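Rubredoxin\:oxygen oxidoreductase (Desulfovibrio gigas, PDB 1E5D) catalyses the four-electron reduction of one oxygen molecule to two molecules of water, using a diiron centre and flavin mononucleotide. Local coordinates at residues Ile257-Met262 and Val284-Cys289; Asn253-Phe258 and Ala304-Val309; Ser295-Glu300 and Gln327-Leu332; Asn336-Ala341 and Gln390-Ala395. One frame throughout, in Å; residues are numbered along the deposited sequence.

In the fold
All four contacts lie in the flavodoxin-like part of the chain, around a parallel five-stranded sheet ordered 283-288, 254-259, 306-310, 338-345, 371-374. Contacts 1 and 2 share strand 254-259 and join it to its two neighbours, their centres about 10 Å apart. In contact 4, its centre about 8 Å from that of contact 2, helix 379-400 packs on strand 338-345 at one face. Contact 3 pairs helices 294-302 and 320-331 on the other, its centre about 12 Å from that of contact 2. Contact 1 closes before contact 3 opens, contacts 2 and 3 interleave, and contact 4 opens after all have closed. They belong to a three-layer alpha/beta sandwich binding FMN just past the C-terminal end of strand 254-259.

Contact 1: residues Ile257-Met262 and Val284-Cys289. With FMN (flavin mononucleotide), chain C.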
# COMPACT_ATOMS: atom_id res chain seq x y z
N ILE A 257 0.15 17.72 -1.24
CA ILE A 257 0.74 17.21 -0.01
C ILE A 257 0.17 15.82 0.28
O ILE A 257 -1.05 15.64 0.41
CB ILE A 257 0.45 18.14 1.17
CG1 ILE A 257 0.99 19.56 1.01
CG2 ILE A 257 0.94 17.51 2.46
CD1 ILE A 257 0.31 20.58 1.90
N PHE A 258 1.01 14.80 0.38
CA PHE A 258 0.45 13.50 0.75
C PHE A 258 1.29 12.95 1.90
O PHE A 258 2.50 13.14 1.99
CB PHE A 258 0.36 12.56 -0.43
CG PHE A 258 1.58 11.85 -0.97
CD1 PHE A 258 2.00 10.66 -0.41
CD2 PHE A 258 2.30 12.34 -2.04
CE1 PHE A 258 3.09 9.96 -0.89
CE2 PHE A 258 3.40 11.65 -2.53
CZ PHE A 258 3.81 10.46 -1.96
N TYR A 259 0.59 12.29 2.80
CA TYR A 259 1.15 11.85 4.06
C TYR A 259 0.36 10.63 4.53
O TYR A 259 -0.72 10.35 4.02
CB TYR A 259 1.06 12.98 5.11
CG TYR A 259 -0.36 13.04 5.67
CD1 TYR A 259 -1.38 13.56 4.90
CD2 TYR A 259 -0.68 12.57 6.95
CE1 TYR A 259 -2.68 13.63 5.38
CE2 TYR A 259 -1.97 12.63 7.43
CZ TYR A 259 -2.97 13.16 6.64
OH TYR A 259 -4.25 13.21 7.14
N ASP A 260 0.91 9.98 5.54
CA ASP A 260 0.18 9.06 6.39
C ASP A 260 0.64 9.33 7.82
O ASP A 260 1.61 10.05 8.05
CB ASP A 260 0.38 7.61 5.98
CG ASP A 260 -0.72 6.71 6.50
OD1 ASP A 260 -1.61 7.21 7.23
OD2 ASP A 260 -0.71 5.51 6.19
N SER A 261 -0.08 8.78 8.79
CA SER A 261 0.21 9.14 10.18
C SER A 261 -0.43 8.13 11.12
O SER A 261 -1.45 7.52 10.77
CB SER A 261 -0.31 10.54 10.45
OG SER A 261 -0.06 10.93 11.79
N MET A 262 0.13 7.93 12.31
CA MET A 262 -0.54 7.03 13.24
C MET A 262 -1.24 7.83 14.33
O MET A 262 -2.40 7.55 14.62
CB MET A 262 0.43 6.02 13.87
CG MET A 262 1.26 5.29 12.82
SD MET A 262 2.67 4.40 13.50
CE MET A 262 3.90 5.71 13.52
N VAL A 284 -3.92 23.97 -3.10
CA VAL A 284 -3.38 22.82 -2.39
C VAL A 284 -4.28 21.61 -2.49
O VAL A 284 -5.50 21.66 -2.34
CB VAL A 284 -3.16 23.16 -0.90
CG1 VAL A 284 -2.63 21.97 -0.13
CG2 VAL A 284 -2.21 24.35 -0.80
N LYS A 285 -3.65 20.47 -2.75
CA LYS A 285 -4.30 19.18 -2.54
C LYS A 285 -3.59 18.50 -1.37
O LYS A 285 -2.42 18.13 -1.51
CB LYS A 285 -4.28 18.30 -3.79
CG LYS A 285 -4.97 18.90 -5.00
CD LYS A 285 -6.49 18.79 -4.90
CE LYS A 285 -7.16 20.13 -5.14
NZ LYS A 285 -8.22 20.42 -4.14
N LEU A 286 -4.32 18.36 -0.27
CA LEU A 286 -3.91 17.64 0.92
C LEU A 286 -4.49 16.23 0.91
O LEU A 286 -5.69 16.03 1.14
CB LEU A 286 -4.36 18.38 2.19
CG LEU A 286 -3.93 17.75 3.52
CD1 LEU A 286 -2.46 17.36 3.45
CD2 LEU A 286 -4.16 18.70 4.67
N MET A 287 -3.68 15.21 0.64
CA MET A 287 -4.20 13.86 0.46
C MET A 287 -3.61 12.84 1.43
O MET A 287 -2.41 12.60 1.46
CB MET A 287 -3.95 13.42 -0.99
CG MET A 287 -4.34 14.51 -1.98
SD MET A 287 -4.00 14.07 -3.70
CE MET A 287 -5.43 13.04 -4.03
N TRP A 288 -4.48 12.22 2.21
CA TRP A 288 -4.19 11.13 3.13
C TRP A 288 -4.08 9.80 2.41
O TRP A 288 -5.03 9.37 1.75
CB TRP A 288 -5.30 11.08 4.18
CG TRP A 288 -5.07 10.15 5.32
CD1 TRP A 288 -3.86 9.74 5.79
CD2 TRP A 288 -6.06 9.51 6.13
NE1 TRP A 288 -4.04 8.88 6.84
CE2 TRP A 288 -5.37 8.72 7.08
CE3 TRP A 288 -7.45 9.52 6.16
CZ2 TRP A 288 -6.02 7.95 8.04
CZ3 TRP A 288 -8.10 8.75 7.12
CH2 TRP A 288 -7.39 7.98 8.05
N CYS A 289 -2.96 9.10 2.52
CA CYS A 289 -2.80 7.82 1.84
C CYS A 289 -3.81 6.78 2.29
O CYS A 289 -4.08 5.80 1.60
CB CYS A 289 -1.40 7.24 2.08
SG CYS A 289 -0.11 8.16 1.24
N1 FMN C . 9.99 6.63 16.09
C2 FMN C . 11.27 6.49 15.79
O2 FMN C . 12.09 7.34 16.03
N3 FMN C . 11.76 5.32 15.14
C4 FMN C . 11.02 4.16 15.16
O4 FMN C . 11.48 3.19 14.57
C4A FMN C . 9.63 4.28 15.54
N5 FMN C . 8.74 3.31 15.24
C5A FMN C . 7.54 3.35 15.90
C6 FMN C . 6.64 2.27 15.71
C7 FMN C . 5.33 2.35 16.11
C7M FMN C . 4.34 1.33 15.64
C8 FMN C . 4.84 3.58 16.72
C8M FMN C . 3.48 3.60 17.37
C9 FMN C . 5.77 4.56 17.09
C9A FMN C . 7.04 4.54 16.51
N10 FMN C . 7.91 5.67 16.50
C10 FMN C . 9.18 5.55 16.11
C1' FMN C . 7.43 6.90 17.18
C2' FMN C . 6.56 7.75 16.22
O2' FMN C . 7.32 8.15 15.09
C3' FMN C . 6.14 8.96 17.03
O3' FMN C . 5.08 8.53 17.88
C4' FMN C . 5.63 10.09 16.13
O4' FMN C . 5.22 11.21 16.93
C5' FMN C . 4.48 9.53 15.33
O5' FMN C . 3.91 10.66 14.40
P FMN C . 2.45 10.64 13.94
O1P FMN C . 2.40 11.52 12.69
O2P FMN C . 1.96 9.35 13.79
O3P FMN C . 1.62 11.26 14.97
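Tyr259 and Trp288 pair across neighbouring parallel strands, their side chains crossing at an angle, with ring planes 19° apart but slid so that they barely overlap. A chi1 of 79° sets Tyr259 CG between its own backbone N and carbonyl carbon, while the tryptophan CG is anti to its backbone N. Trp288 CD1 lies over one face of the tyrosine ring, 3.6 Å from Tyr259 CZ. The indole is also held by its N-H: Trp288 NE1 donates to Asp260 OD1 at 3.0 Å. Ser261 N reaches Asp260 OD1 from the opposite face of the carboxylate plane, and Lys290 adds a salt bridge to this oxygen. Further back, Ile257 CG2 meets Leu286 CD1 at 3.5 Å, and Ile257 CD1 rests on Val284 CG1. The backbone ladder includes a straight bond from Met287 N to Ile257 O (2.7 Å). Beyond the strand end, Ser261 OG and Met262 N donate hydrogen bonds to FMN O1P and O2P, each 2.7 Å. This is the beta-alpha-beta unit of a flavodoxin-like domain: connecting helix 265-279 packs against Ile257, Tyr259 and Val284, whereas Phe258 and Met287 face helix 294-302, and strand 306-310 continues the sheet beyond Phe258.

Contact 2: residues Asn253-Phe258 and Ala304-Val309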
# COMPACT_ATOMS: atom_id res chain seq x y z
N ASN A 253 0.91 26.32 -10.18
CA ASN A 253 0.91 26.81 -8.81
C ASN A 253 0.22 25.86 -7.85
O ASN A 253 -0.25 26.26 -6.79
CB ASN A 253 0.20 28.17 -8.77
CG ASN A 253 0.78 29.11 -7.74
OD1 ASN A 253 1.89 28.89 -7.26
ND2 ASN A 253 0.01 30.14 -7.40
N LYS A 254 0.14 24.59 -8.23
CA LYS A 254 -0.54 23.56 -7.46
C LYS A 254 0.44 22.77 -6.61
O LYS A 254 1.48 22.31 -7.05
CB LYS A 254 -1.30 22.64 -8.41
CG LYS A 254 -2.22 21.64 -7.74
CD LYS A 254 -3.07 20.94 -8.79
CE LYS A 254 -3.35 19.49 -8.44
NZ LYS A 254 -3.80 18.74 -9.64
N VAL A 255 0.06 22.63 -5.34
CA VAL A 255 0.87 21.85 -4.41
C VAL A 255 0.04 20.67 -3.93
O VAL A 255 -1.09 20.81 -3.47
CB VAL A 255 1.37 22.70 -3.24
CG1 VAL A 255 2.22 21.89 -2.27
CG2 VAL A 255 2.19 23.89 -3.73
N VAL A 256 0.59 19.48 -4.06
CA VAL A 256 0.03 18.23 -3.59
C VAL A 256 0.83 17.79 -2.36
O VAL A 256 2.03 17.53 -2.44
CB VAL A 256 0.10 17.10 -4.63
CG1 VAL A 256 -0.22 15.77 -3.96
CG2 VAL A 256 -0.84 17.36 -5.79
N ILE A 257 0.15 17.72 -1.24
CA ILE A 257 0.74 17.21 -0.01
C ILE A 257 0.17 15.82 0.28
O ILE A 257 -1.05 15.64 0.41
CB ILE A 257 0.45 18.14 1.17
CG1 ILE A 257 0.99 19.56 1.01
CG2 ILE A 257 0.94 17.51 2.46
CD1 ILE A 257 0.31 20.58 1.90
N PHE A 258 1.01 14.80 0.38
CA PHE A 258 0.45 13.50 0.75
C PHE A 258 1.29 12.95 1.90
O PHE A 258 2.50 13.14 1.99
CB PHE A 258 0.36 12.56 -0.43
CG PHE A 258 1.58 11.85 -0.97
CD1 PHE A 258 2.00 10.66 -0.41
CD2 PHE A 258 2.30 12.34 -2.04
CE1 PHE A 258 3.09 9.96 -0.89
CE2 PHE A 258 3.40 11.65 -2.53
CZ PHE A 258 3.81 10.46 -1.96
N ALA A 304 0.72 19.19 -10.81
CA ALA A 304 1.20 19.98 -9.68
C ALA A 304 2.62 20.46 -9.91
O ALA A 304 3.37 19.81 -10.65
CB ALA A 304 1.16 19.16 -8.40
N GLY A 305 3.01 21.57 -9.30
CA GLY A 305 4.40 22.00 -9.43
C GLY A 305 5.26 21.53 -8.27
O GLY A 305 6.48 21.41 -8.36
N ALA A 306 4.62 21.26 -7.13
CA ALA A 306 5.40 20.75 -6.00
C ALA A 306 4.71 19.57 -5.34
O ALA A 306 3.49 19.55 -5.17
CB ALA A 306 5.62 21.86 -4.98
N VAL A 307 5.50 18.59 -4.94
CA VAL A 307 4.98 17.40 -4.27
C VAL A 307 5.58 17.34 -2.88
O VAL A 307 6.80 17.20 -2.76
CB VAL A 307 5.33 16.14 -5.08
CG1 VAL A 307 4.98 14.87 -4.35
CG2 VAL A 307 4.62 16.19 -6.42
N ILE A 308 4.77 17.47 -1.84
CA ILE A 308 5.24 17.39 -0.46
C ILE A 308 4.77 16.09 0.19
O ILE A 308 3.59 15.76 0.11
CB ILE A 308 4.75 18.57 0.39
CG1 ILE A 308 4.70 19.90 -0.37
CG2 ILE A 308 5.58 18.69 1.66
CD1 ILE A 308 6.06 20.40 -0.79
N VAL A 309 5.68 15.36 0.82
CA VAL A 309 5.41 14.07 1.40
C VAL A 309 5.72 14.05 2.89
O VAL A 309 6.74 14.54 3.38
CB VAL A 309 6.24 12.93 0.77
CG1 VAL A 309 5.61 11.60 1.16
CG2 VAL A 309 6.34 13.07 -0.73
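Lys254 O opens the pairing of two parallel strands in the flavodoxin-like sheet by accepting from Gly305 N at 2.8 Å and, more weakly, from Ala306 N. The lysine's ammonium group turns to Asp303 and Glu300, in two salt bridges. Val255 lies on the face shared with Ala306 and Ile308; its CG1, anti to the backbone N (chi1 180°), meets Ile308 CG1 at 3.7 Å. Val256 points to the other face, where its CG2 touches Ala304 CB at 3.7 Å, and its backbone takes part twice, with N donating to Ala306 O and O accepting from Ile308 N. Ile257 returns to the first face and runs alongside Ile308, pointing the same way, with Ile257 CG1 3.9 Å from Ile308 CB. Helix 379-400 lies against this face through Ile392, which touches Ala306 and Ile308. Phe258 N bonds to Ile308 O at 2.8 Å, and its ring lies beside Val309 on the reverse face, where helix 320-331 packs on both. Both methyls of that valine reach the ring: CG2 approaches Phe258 CE2 at 3.7 Å, while CG1 makes a CH-pi contact over one face, 4.0 Å from the centroid and displaced toward the rim.

Contact 3: residues Ser295-Glu300 and Gln327-Leu332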
# COMPACT_ATOMS: atom_id res chain seq x y z
N SER A 295 -3.24 5.91 -7.34
CA SER A 295 -3.46 6.44 -8.69
C SER A 295 -4.05 7.84 -8.60
O SER A 295 -3.72 8.69 -9.44
CB SER A 295 -4.35 5.49 -9.48
OG SER A 295 -5.63 5.33 -8.89
N GLN A 296 -4.88 8.09 -7.60
CA GLN A 296 -5.50 9.39 -7.37
C GLN A 296 -4.46 10.47 -7.09
O GLN A 296 -4.49 11.56 -7.63
CB GLN A 296 -6.45 9.38 -6.17
CG GLN A 296 -7.93 9.49 -6.49
CD GLN A 296 -8.66 8.28 -5.92
OE1 GLN A 296 -9.35 8.36 -4.91
NE2 GLN A 296 -8.49 7.15 -6.60
N ILE A 297 -3.55 10.11 -6.18
CA ILE A 297 -2.52 11.09 -5.84
C ILE A 297 -1.74 11.44 -7.10
O ILE A 297 -1.40 12.59 -7.37
CB ILE A 297 -1.61 10.55 -4.73
CG1 ILE A 297 -2.33 10.46 -3.39
CG2 ILE A 297 -0.33 11.36 -4.63
CD1 ILE A 297 -1.83 9.38 -2.46
N MET A 298 -1.49 10.40 -7.91
CA MET A 298 -0.73 10.62 -9.13
C MET A 298 -1.45 11.59 -10.05
O MET A 298 -0.86 12.48 -10.65
CB MET A 298 -0.48 9.29 -9.86
CG MET A 298 0.29 9.43 -11.16
SD MET A 298 1.96 10.07 -10.86
CE MET A 298 2.29 10.82 -12.46
N SER A 299 -2.77 11.41 -10.16
CA SER A 299 -3.50 12.27 -11.09
C SER A 299 -3.37 13.72 -10.66
O SER A 299 -3.25 14.61 -11.49
CB SER A 299 -4.98 11.88 -11.17
OG SER A 299 -5.11 10.53 -11.60
N GLU A 300 -3.40 13.93 -9.34
CA GLU A 300 -3.29 15.29 -8.84
C GLU A 300 -1.88 15.80 -9.08
O GLU A 300 -1.65 16.98 -9.31
CB GLU A 300 -3.64 15.35 -7.35
CG GLU A 300 -5.09 15.01 -7.03
CD GLU A 300 -6.10 15.86 -7.78
OE1 GLU A 300 -5.73 16.96 -8.24
OE2 GLU A 300 -7.26 15.43 -7.91
N GLN A 327 6.61 4.42 -4.47
CA GLN A 327 7.01 3.43 -5.46
C GLN A 327 6.22 3.64 -6.75
O GLN A 327 6.77 3.72 -7.84
CB GLN A 327 6.82 1.99 -4.99
CG GLN A 327 7.35 0.95 -5.98
CD GLN A 327 8.83 1.18 -6.25
OE1 GLN A 327 9.64 1.00 -5.33
NE2 GLN A 327 9.18 1.57 -7.47
N TYR A 328 4.90 3.73 -6.60
CA TYR A 328 4.03 3.93 -7.75
C TYR A 328 4.48 5.16 -8.52
O TYR A 328 4.65 5.14 -9.73
CB TYR A 328 2.59 4.10 -7.31
CG TYR A 328 1.58 4.19 -8.43
CD1 TYR A 328 1.25 3.05 -9.16
CD2 TYR A 328 0.95 5.38 -8.77
CE1 TYR A 328 0.33 3.10 -10.18
CE2 TYR A 328 0.03 5.43 -9.80
CZ TYR A 328 -0.28 4.29 -10.51
OH TYR A 328 -1.19 4.32 -11.54
N ILE A 329 4.66 6.24 -7.76
CA ILE A 329 4.95 7.53 -8.39
C ILE A 329 6.31 7.52 -9.08
O ILE A 329 6.44 8.00 -10.21
CB ILE A 329 4.89 8.66 -7.36
CG1 ILE A 329 3.49 8.84 -6.75
CG2 ILE A 329 5.37 9.95 -7.98
CD1 ILE A 329 3.48 9.95 -5.72
N LYS A 330 7.31 6.97 -8.41
CA LYS A 330 8.64 6.95 -8.99
C LYS A 330 8.64 6.28 -10.36
O LYS A 330 9.32 6.73 -11.28
CB LYS A 330 9.61 6.23 -8.04
CG LYS A 330 10.97 5.92 -8.65
CD LYS A 330 11.87 5.33 -7.58
CE LYS A 330 13.22 4.91 -8.14
NZ LYS A 330 14.23 5.98 -7.90
N GLY A 331 7.87 5.21 -10.51
CA GLY A 331 7.80 4.48 -11.76
C GLY A 331 7.19 5.33 -12.86
O GLY A 331 7.49 5.16 -14.04
N LEU A 332 6.30 6.26 -12.49
CA LEU A 332 5.61 6.99 -13.56
C LEU A 332 6.42 8.19 -14.04
O LEU A 332 5.99 8.93 -14.93
CB LEU A 332 4.22 7.39 -13.05
CG LEU A 332 3.25 6.20 -13.00
CD1 LEU A 332 2.01 6.56 -12.19
CD2 LEU A 332 2.88 5.75 -14.40
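The Tyr328 ring receives Met298 CB at its edge, in the ring plane, 3.9 Å from CE2. Ser295 CA comes to the same Tyr328 CE2 at 3.8 Å, so this carbon touches two residues about a turn apart. The ring of His294 meets the tyrosine with the planes inclined, and Pro320 of the second subunit packs against Tyr328. Tyr328 CG is anti to the backbone N (chi1 -175°), and the phenol continues past Ser295 to a hydrogen bond with Asn196 in helix 183-198. Beside it, Met298 extends toward the second helix and bends at chi2 (63°). Its CG lies 3.5 Å from Leu332 CD1, and its CE meets Leu332 CB at 4.0 Å, the two side chains crossing at a slant. Ile329 completes the apolar seam, its CD1 4.2 Å from Ile297 CG2. No hydrogen bond joins the segments. Within the first, Ser295 O is gripped from opposite faces of its carbonyl plane by Ser299 N and Ser299 OG. The axes of helical segments 295-300 and 327-331 come within 10.0 Å, their directions 44° apart. Such neighbouring helices on one face of a parallel sheet are characteristic of the flavodoxin-like alpha/beta sandwich; the Leu332 side chain comes within about 7 Å of a bound FMN and about 12 Å of the diiron centre, near the oxygen-reducing site but not part of it.

Contact 4: residues Asn336-Ala341 and Gln390-Ala395; sequences NKIGGA and QTIARA
Ile338 and Ile392 share one conformation, CG1 anti to the carbonyl carbon (chi1 -71° in both) and CG2 anti to the backbone N, which brings their CG2 methyls within 3.7 Å of each other. They join strand 338-345 to helix 379-400 in the flavodoxin-like alpha/beta sandwich, where the helix lies on one face of the parallel sheet. Strand segment 338-341 and helix segment 390-395 run almost exactly antiparallel, at 175°, their axes coming within 9.3 Å, and the two isoleucines slide past each other in opposite directions. The CD1 ends therefore part: that of Ile338 goes toward Ala395, one turn further along the helix, and that of Ile392 goes toward the glycines that follow in the strand. At the first end, Ile338 CD1 packs 3.8 Å from Ala395 CB and also meets the alanine's carbonyl carbon. No hydrogen bond crosses between the segments, so the fit rests on apolar contact. The same face of the sheet is continued by strand 306-310, where Ala306 touches Ile338; Leu396 and Lys399 of the helix also pack on Ile338. The strand itself is bonded through its backbone to strand 306-310 and to Asp365. At the other end of the seam, Ile392 CD1 lies over bare backbone, 4.0 Å from Gly340 CA and an equal 4.0 Å from Gly339 O.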
# COMPACT_ATOMS: atom_id res chain seq x y z
N ASN A 336 9.75 17.87 -13.69
CA ASN A 336 9.60 19.29 -13.41
C ASN A 336 8.76 19.55 -12.17
O ASN A 336 7.77 20.27 -12.18
CB ASN A 336 9.00 20.04 -14.59
CG ASN A 336 9.46 19.55 -15.95
OD1 ASN A 336 10.63 19.60 -16.32
ND2 ASN A 336 8.48 19.07 -16.70
N LYS A 337 9.20 18.94 -11.07
CA LYS A 337 8.49 19.07 -9.81
C LYS A 337 9.44 19.50 -8.70
O LYS A 337 10.60 19.11 -8.69
CB LYS A 337 7.84 17.73 -9.44
CG LYS A 337 6.33 17.74 -9.61
CD LYS A 337 5.90 16.81 -10.73
CE LYS A 337 5.34 17.61 -11.88
NZ LYS A 337 3.89 17.42 -12.13
N ILE A 338 8.92 20.30 -7.78
CA ILE A 338 9.69 20.63 -6.59
C ILE A 338 9.25 19.71 -5.45
O ILE A 338 8.06 19.57 -5.19
CB ILE A 338 9.51 22.10 -6.17
CG1 ILE A 338 10.18 23.09 -7.12
CG2 ILE A 338 9.98 22.30 -4.74
CD1 ILE A 338 9.56 24.47 -7.07
N GLY A 339 10.21 19.09 -4.79
CA GLY A 339 9.95 18.20 -3.69
C GLY A 339 10.02 18.88 -2.34
O GLY A 339 10.55 19.98 -2.21
N GLY A 340 9.47 18.21 -1.34
CA GLY A 340 9.39 18.59 0.04
C GLY A 340 9.16 17.36 0.91
O GLY A 340 8.61 16.36 0.45
N ALA A 341 9.59 17.42 2.17
CA ALA A 341 9.39 16.30 3.07
C ALA A 341 9.24 16.77 4.51
O ALA A 341 9.71 17.81 4.95
CB ALA A 341 10.53 15.31 2.96
N GLN A 390 7.14 28.49 2.59
CA GLN A 390 7.52 29.73 1.91
C GLN A 390 8.71 29.52 0.99
O GLN A 390 8.73 30.03 -0.14
CB GLN A 390 7.83 30.82 2.94
CG GLN A 390 6.58 31.67 3.20
CD GLN A 390 6.73 32.49 4.46
OE1 GLN A 390 7.82 32.62 5.00
NE2 GLN A 390 5.61 33.05 4.92
N THR A 391 9.71 28.76 1.43
CA THR A 391 10.83 28.46 0.55
C THR A 391 10.38 27.77 -0.73
O THR A 391 10.64 28.21 -1.85
CB THR A 391 11.84 27.56 1.28
OG1 THR A 391 12.29 28.27 2.45
CG2 THR A 391 13.07 27.28 0.43
N ILE A 392 9.67 26.65 -0.56
CA ILE A 392 9.21 25.90 -1.73
C ILE A 392 8.33 26.76 -2.63
O ILE A 392 8.53 26.84 -3.85
CB ILE A 392 8.48 24.62 -1.30
CG1 ILE A 392 9.41 23.56 -0.71
CG2 ILE A 392 7.67 24.05 -2.46
CD1 ILE A 392 8.75 22.57 0.22
N ALA A 393 7.35 27.46 -2.05
CA ALA A 393 6.50 28.29 -2.91
C ALA A 393 7.32 29.35 -3.64
O ALA A 393 7.03 29.68 -4.79
CB ALA A 393 5.41 28.96 -2.10
N ARG A 394 8.34 29.89 -2.97
CA ARG A 394 9.14 30.93 -3.62
C ARG A 394 9.75 30.33 -4.88
O ARG A 394 9.69 30.88 -5.97
CB ARG A 394 10.23 31.46 -2.71
CG ARG A 394 10.21 32.97 -2.50
CD ARG A 394 10.24 33.35 -1.03
NE ARG A 394 8.96 33.87 -0.56
CZ ARG A 394 8.77 34.48 0.60
NH1 ARG A 394 9.79 34.66 1.43
NH2 ARG A 394 7.57 34.92 0.94
N ALA A 395 10.32 29.15 -4.67
CA ALA A 395 10.96 28.43 -5.78
C ALA A 395 9.94 28.12 -6.87
O ALA A 395 10.27 28.23 -8.06
CB ALA A 395 11.60 27.16 -5.26